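Local coordinates for ABC transporter periplasmic peptide-binding protein (Pseudoalteromonas, PDB 4QFL) that binds dipeptides such as Ala-Phe in the periplasm, probably handing them to an ABC transporter for uptake into the cell, at residues L290-R301 against H424-A435. Residues are numbered along the deposited sequence; the frame is centred on the assembly and turned at random.
With ALA (alanine), chain C; PHE (phenylalanine), chain D.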
loop_
_atom_site.group_PDB
_atom_site.type_symbol
_atom_site.label_atom_id
_atom_site.label_comp_id
_atom_site.label_asym_id
_atom_site.label_seq_id
_atom_site.Cartn_x
_atom_site.Cartn_y
_atom_site.Cartn_z
ATOM N N LEU A 290 -8.017 3.983 -6.880
ATOM C CA LEU A 290 -6.766 4.571 -7.335
ATOM C C LEU A 290 -5.644 3.542 -7.226
ATOM O O LEU A 290 -5.175 3.225 -6.138
ATOM C CB LEU A 290 -6.430 5.772 -6.470
ATOM C CG LEU A 290 -7.339 6.993 -6.512
ATOM C CD1 LEU A 290 -7.036 7.875 -5.318
ATOM C CD2 LEU A 290 -7.141 7.747 -7.828
ATOM N N ASN A 291 -5.229 2.999 -8.356
ATOM C CA ASN A 291 -4.165 2.017 -8.357
ATOM C C ASN A 291 -3.494 1.987 -9.703
ATOM O O ASN A 291 -4.041 2.480 -10.686
ATOM C CB ASN A 291 -4.697 0.626 -8.001
ATOM C CG ASN A 291 -5.663 0.084 -9.036
ATOM O OD1 ASN A 291 -6.882 0.240 -8.916
ATOM N ND2 ASN A 291 -5.127 -0.565 -10.049
ATOM N N ILE A 292 -2.293 1.427 -9.739
ATOM C CA ILE A 292 -1.598 1.198 -10.997
ATOM C C ILE A 292 -0.863 -0.124 -10.963
ATOM O O ILE A 292 -0.232 -0.466 -9.968
ATOM C CB ILE A 292 -0.597 2.310 -11.289
ATOM C CG1 ILE A 292 0.146 2.021 -12.605
ATOM C CG2 ILE A 292 0.337 2.496 -10.109
ATOM C CD1 ILE A 292 -0.685 2.276 -13.845
ATOM N N GLY A 293 -0.994 -0.888 -12.042
ATOM C CA GLY A 293 -0.195 -2.078 -12.261
ATOM C C GLY A 293 0.789 -1.788 -13.387
ATOM O O GLY A 293 0.403 -1.298 -14.464
ATOM N N TYR A 294 2.062 -2.087 -13.137
ATOM C CA TYR A 294 3.159 -1.763 -14.062
ATOM C C TYR A 294 4.166 -2.911 -14.238
ATOM O O TYR A 294 4.192 -3.878 -13.472
ATOM C CB TYR A 294 3.899 -0.493 -13.603
ATOM C CG TYR A 294 4.398 -0.597 -12.180
ATOM C CD1 TYR A 294 5.400 -1.499 -11.839
ATOM C CD2 TYR A 294 3.854 0.182 -11.173
ATOM C CE1 TYR A 294 5.844 -1.619 -10.534
ATOM C CE2 TYR A 294 4.292 0.065 -9.870
ATOM C CZ TYR A 294 5.280 -0.840 -9.559
ATOM O OH TYR A 294 5.715 -0.955 -8.270
ATOM N N TRP A 295 4.991 -2.790 -15.268
ATOM C CA TRP A 295 6.149 -3.660 -15.458
ATOM C C TRP A 295 7.394 -2.834 -15.142
ATOM O O TRP A 295 7.761 -1.926 -15.899
ATOM C CB TRP A 295 6.198 -4.124 -16.913
ATOM C CG TRP A 295 7.213 -5.183 -17.254
ATOM C CD1 TRP A 295 7.774 -6.092 -16.415
ATOM C CD2 TRP A 295 7.753 -5.443 -18.551
ATOM N NE1 TRP A 295 8.641 -6.900 -17.110
ATOM C CE2 TRP A 295 8.644 -6.520 -18.424
ATOM C CE3 TRP A 295 7.568 -4.863 -19.807
ATOM C CZ2 TRP A 295 9.349 -7.038 -19.503
ATOM C CZ3 TRP A 295 8.270 -5.373 -20.882
ATOM C CH2 TRP A 295 9.152 -6.451 -20.722
ATOM N N ALA A 296 8.027 -3.127 -14.018
ATOM C CA ALA A 296 9.196 -2.365 -13.611
ATOM C C ALA A 296 10.479 -3.033 -14.079
ATOM O O ALA A 296 10.628 -4.239 -13.952
ATOM C CB ALA A 296 9.215 -2.192 -12.104
ATOM N N PHE A 297 11.395 -2.236 -14.617
ATOM C CA PHE A 297 12.730 -2.706 -14.968
ATOM C C PHE A 297 13.761 -2.355 -13.897
ATOM O O PHE A 297 13.731 -1.275 -13.320
ATOM C CB PHE A 297 13.162 -2.093 -16.291
ATOM C CG PHE A 297 12.243 -2.413 -17.422
ATOM C CD1 PHE A 297 12.282 -3.654 -18.028
ATOM C CD2 PHE A 297 11.336 -1.473 -17.876
ATOM C CE1 PHE A 297 11.438 -3.956 -19.070
ATOM C CE2 PHE A 297 10.495 -1.762 -18.925
ATOM C CZ PHE A 297 10.547 -3.007 -19.523
ATOM N N ASN A 298 14.681 -3.275 -13.637
ATOM C CA ASN A 298 15.825 -2.985 -12.783
ATOM C C ASN A 298 16.812 -2.132 -13.581
ATOM O O ASN A 298 17.691 -2.658 -14.263
ATOM C CB ASN A 298 16.460 -4.304 -12.346
ATOM C CG ASN A 298 17.521 -4.131 -11.292
ATOM O OD1 ASN A 298 17.862 -5.078 -10.588
ATOM N ND2 ASN A 298 18.061 -2.939 -11.187
ATOM N N THR A 299 16.644 -0.813 -13.510
ATOM C CA THR A 299 17.355 0.126 -14.378
ATOM C C THR A 299 18.844 0.203 -14.085
ATOM O O THR A 299 19.578 0.885 -14.790
ATOM C CB THR A 299 16.780 1.556 -14.276
ATOM O OG1 THR A 299 16.985 2.068 -12.949
ATOM C CG2 THR A 299 15.291 1.572 -14.613
ATOM N N GLU A 300 19.291 -0.489 -13.047
ATOM C CA GLU A 300 20.714 -0.523 -12.747
ATOM C C GLU A 300 21.362 -1.787 -13.283
ATOM O O GLU A 300 22.536 -2.029 -13.031
ATOM C CB GLU A 300 20.954 -0.376 -11.245
ATOM C CG GLU A 300 20.678 1.027 -10.720
ATOM C CD GLU A 300 21.601 2.066 -11.316
ATOM O OE1 GLU A 300 22.792 1.761 -11.511
ATOM O OE2 GLU A 300 21.144 3.193 -11.592
ATOM N N ARG A 301 20.611 -2.581 -14.045
ATOM C CA ARG A 301 21.104 -3.878 -14.503
ATOM C C ARG A 301 21.089 -3.993 -16.025
ATOM O O ARG A 301 20.033 -3.944 -16.640
ATOM C CB ARG A 301 20.274 -5.006 -13.874
ATOM C CG ARG A 301 20.817 -6.403 -14.130
ATOM C CD ARG A 301 19.925 -7.496 -13.565
ATOM N NE ARG A 301 20.052 -7.622 -12.117
ATOM C CZ ARG A 301 19.583 -8.650 -11.417
ATOM N NH1 ARG A 301 18.956 -9.638 -12.044
ATOM N NH2 ARG A 301 19.742 -8.698 -10.094
ATOM N N HIS A 424 16.487 -5.839 -5.085
ATOM C CA HIS A 424 16.681 -5.780 -6.531
ATOM C C HIS A 424 17.350 -7.013 -7.178
ATOM O O HIS A 424 18.248 -6.883 -8.015
ATOM C CB HIS A 424 17.362 -4.466 -6.943
ATOM C CG HIS A 424 18.791 -4.356 -6.510
ATOM N ND1 HIS A 424 19.158 -3.885 -5.269
ATOM C CD2 HIS A 424 19.941 -4.634 -7.167
ATOM C CE1 HIS A 424 20.478 -3.893 -5.173
ATOM N NE2 HIS A 424 20.975 -4.346 -6.308
ATOM N N ARG A 425 16.883 -8.206 -6.808
ATOM C CA ARG A 425 17.392 -9.442 -7.406
ATOM C C ARG A 425 16.863 -9.687 -8.829
ATOM O O ARG A 425 17.347 -10.573 -9.537
ATOM C CB ARG A 425 17.091 -10.653 -6.507
ATOM C CG ARG A 425 17.928 -10.710 -5.218
ATOM C CD ARG A 425 18.173 -12.151 -4.745
ATOM N NE ARG A 425 17.876 -12.346 -3.323
ATOM C CZ ARG A 425 17.855 -13.532 -2.718
ATOM N NH1 ARG A 425 18.115 -14.644 -3.398
ATOM N NH2 ARG A 425 17.563 -13.609 -1.427
ATOM N N HIS A 426 15.879 -8.894 -9.243
ATOM C CA HIS A 426 15.167 -9.125 -10.496
ATOM C C HIS A 426 15.751 -8.376 -11.665
ATOM O O HIS A 426 16.456 -7.390 -11.482
ATOM C CB HIS A 426 13.706 -8.696 -10.342
ATOM C CG HIS A 426 13.533 -7.244 -10.018
ATOM N ND1 HIS A 426 13.897 -6.706 -8.801
ATOM C CD2 HIS A 426 13.030 -6.219 -10.745
ATOM C CE1 HIS A 426 13.626 -5.415 -8.795
ATOM N NE2 HIS A 426 13.098 -5.092 -9.962
ATOM N N ASP A 427 15.438 -8.845 -12.872
ATOM C CA ASP A 427 15.664 -8.077 -14.098
ATOM C C ASP A 427 14.493 -7.133 -14.273
ATOM O O ASP A 427 14.660 -5.951 -14.560
ATOM C CB ASP A 427 15.671 -8.978 -15.340
ATOM C CG ASP A 427 16.940 -9.775 -15.492
ATOM O OD1 ASP A 427 17.944 -9.465 -14.821
ATOM O OD2 ASP A 427 16.920 -10.720 -16.307
ATOM N N SER A 428 13.300 -7.699 -14.128
ATOM C CA SER A 428 12.051 -6.961 -14.266
ATOM C C SER A 428 11.003 -7.642 -13.412
ATOM O O SER A 428 11.140 -8.815 -13.065
ATOM C CB SER A 428 11.592 -6.915 -15.724
ATOM O OG SER A 428 11.027 -8.148 -16.124
ATOM N N VAL A 429 9.955 -6.901 -13.074
ATOM C CA VAL A 429 8.915 -7.409 -12.196
ATOM C C VAL A 429 7.572 -6.797 -12.542
ATOM O O VAL A 429 7.482 -5.630 -12.937
ATOM C CB VAL A 429 9.221 -7.101 -10.718
ATOM C CG1 VAL A 429 9.450 -5.614 -10.537
ATOM C CG2 VAL A 429 8.090 -7.589 -9.817
ATOM N N LEU A 430 6.536 -7.609 -12.376
ATOM C CA LEU A 430 5.166 -7.155 -12.468
ATOM C C LEU A 430 4.731 -6.809 -11.060
ATOM O O LEU A 430 4.620 -7.678 -10.210
ATOM C CB LEU A 430 4.272 -8.264 -13.021
ATOM C CG LEU A 430 4.573 -8.697 -14.452
ATOM C CD1 LEU A 430 3.739 -9.910 -14.832
ATOM C CD2 LEU A 430 4.357 -7.544 -15.416
ATOM N N LEU A 431 4.504 -5.529 -10.821
ATOM C CA LEU A 431 4.073 -5.064 -9.518
ATOM C C LEU A 431 3.110 -3.896 -9.711
ATOM O O LEU A 431 2.471 -3.776 -10.743
ATOM C CB LEU A 431 5.275 -4.626 -8.677
ATOM C CG LEU A 431 5.486 -5.420 -7.387
ATOM C CD1 LEU A 431 6.878 -5.224 -6.805
ATOM C CD2 LEU A 431 4.412 -5.091 -6.368
ATOM N N GLY A 432 3.013 -3.033 -8.713
ATOM C CA GLY A 432 2.157 -1.874 -8.827
ATOM C C GLY A 432 1.965 -1.204 -7.488
ATOM O O GLY A 432 2.743 -1.405 -6.567
ATOM N N TRP A 433 0.917 -0.403 -7.388
ATOM C CA TRP A 433 0.656 0.319 -6.166
ATOM C C TRP A 433 -0.833 0.531 -6.018
ATOM O O TRP A 433 -1.503 0.964 -6.953
ATOM C CB TRP A 433 1.362 1.665 -6.225
ATOM C CG TRP A 433 1.376 2.456 -4.952
ATOM C CD1 TRP A 433 0.744 3.650 -4.724
ATOM C CD2 TRP A 433 2.079 2.141 -3.738
ATOM N NE1 TRP A 433 1.007 4.087 -3.449
ATOM C CE2 TRP A 433 1.822 3.180 -2.823
ATOM C CE3 TRP A 433 2.900 1.084 -3.337
ATOM C CZ2 TRP A 433 2.354 3.187 -1.533
ATOM C CZ3 TRP A 433 3.426 1.095 -2.043
ATOM C CH2 TRP A 433 3.149 2.129 -1.166
ATOM N N ALA A 434 -1.350 0.199 -4.844
ATOM C CA ALA A 434 -2.691 0.598 -4.472
ATOM C C ALA A 434 -2.624 1.855 -3.584
ATOM O O ALA A 434 -2.121 1.822 -2.464
ATOM C CB ALA A 434 -3.406 -0.542 -3.774
ATOM N N ALA A 435 -3.112 2.972 -4.100
ATOM C CA ALA A 435 -2.946 4.250 -3.426
ATOM C C ALA A 435 -3.454 4.265 -1.984
ATOM O O ALA A 435 -4.502 3.693 -1.677
ATOM C CB ALA A 435 -3.598 5.360 -4.239
HETATM N N ALA C . 0.125 1.154 -0.953
HETATM C CA ALA C . 0.502 -0.168 -0.460
HETATM C C ALA C . 0.600 -1.168 -1.610
HETATM O O ALA C . -0.095 -1.035 -2.616
HETATM C CB ALA C . -0.500 -0.652 0.593
HETATM N N PHE D . 1.475 -2.162 -1.464
HETATM C CA PHE D . 1.595 -3.241 -2.438
HETATM C C PHE D . 0.395 -4.154 -2.343
HETATM O O PHE D . -0.062 -4.694 -3.346
HETATM C CB PHE D . 2.849 -4.064 -2.165
HETATM C CG PHE D . 4.119 -3.361 -2.497
HETATM C CD1 PHE D . 4.275 -2.720 -3.715
HETATM C CD2 PHE D . 5.161 -3.345 -1.598
HETATM C CE1 PHE D . 5.443 -2.085 -4.032
HETATM C CE2 PHE D . 6.336 -2.711 -1.907
HETATM C CZ PHE D . 6.480 -2.075 -3.124
HETATM O OXT PHE D . -0.137 -4.377 -1.255
HETATM O O HOH W 1 -5.983 1.909 -3.230
#
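Ser428 OG takes an N-H from Trp295 NE1 at 2.9 Å, a weak, bent bond, and is hydrogen-bonded to the carbonyl of Ser375. The pair belongs to an antiparallel beta ladder, strand 291-297 against strand 428-434, in a family 5 solute-binding protein. Strand 500-513 flanks the first strand and strand 373-378 the second. Trp295 has CG anti to its own N (chi1 -172°), which lays the indole edge across the neighbouring strand. Trp295 CD1 lies 3.8 Å from Leu430 CD2, and Phe297 CE1 sits over one indole face.

Ile292 and Trp433 form a hydrogen-bonded pair, with Trp433 N 2.8 Å from Ile292 O. Gly432 has no side chain, so Ile292 O can sit 3.0 Å from Gly432 CA. The Tyr294 ring lies with one face over Gly432 N. Tyr294 and Leu431 run side by side, and Tyr294 CE1 is 3.6 Å from Leu431 CB.

The C-terminal end of strand 428-434 lines part of the dipeptide pocket. Ala434 N donates to the O of the bound alanine and Ala434 O accepts from its N; Asp436 OD1 also bonds the bound alanine. The amino N also lies over a face of the Trp433 indole. Leu431 CD2 lies 3.6 Å from CD1 of the bound phenylalanine, which Arg383 and Tyr385 hydrogen-bond.

At the far end, Arg301 reaches back to Asp427, whose OD2 is held by the backbone N of Ser375. The guanidinium and carboxylate planes stand 87° apart. Arg301 NH1 makes a salt bridge with Asp427 OD1 at 3.0 Å, from above the carboxylate plane, while His426 O sits over the guanidinium centre.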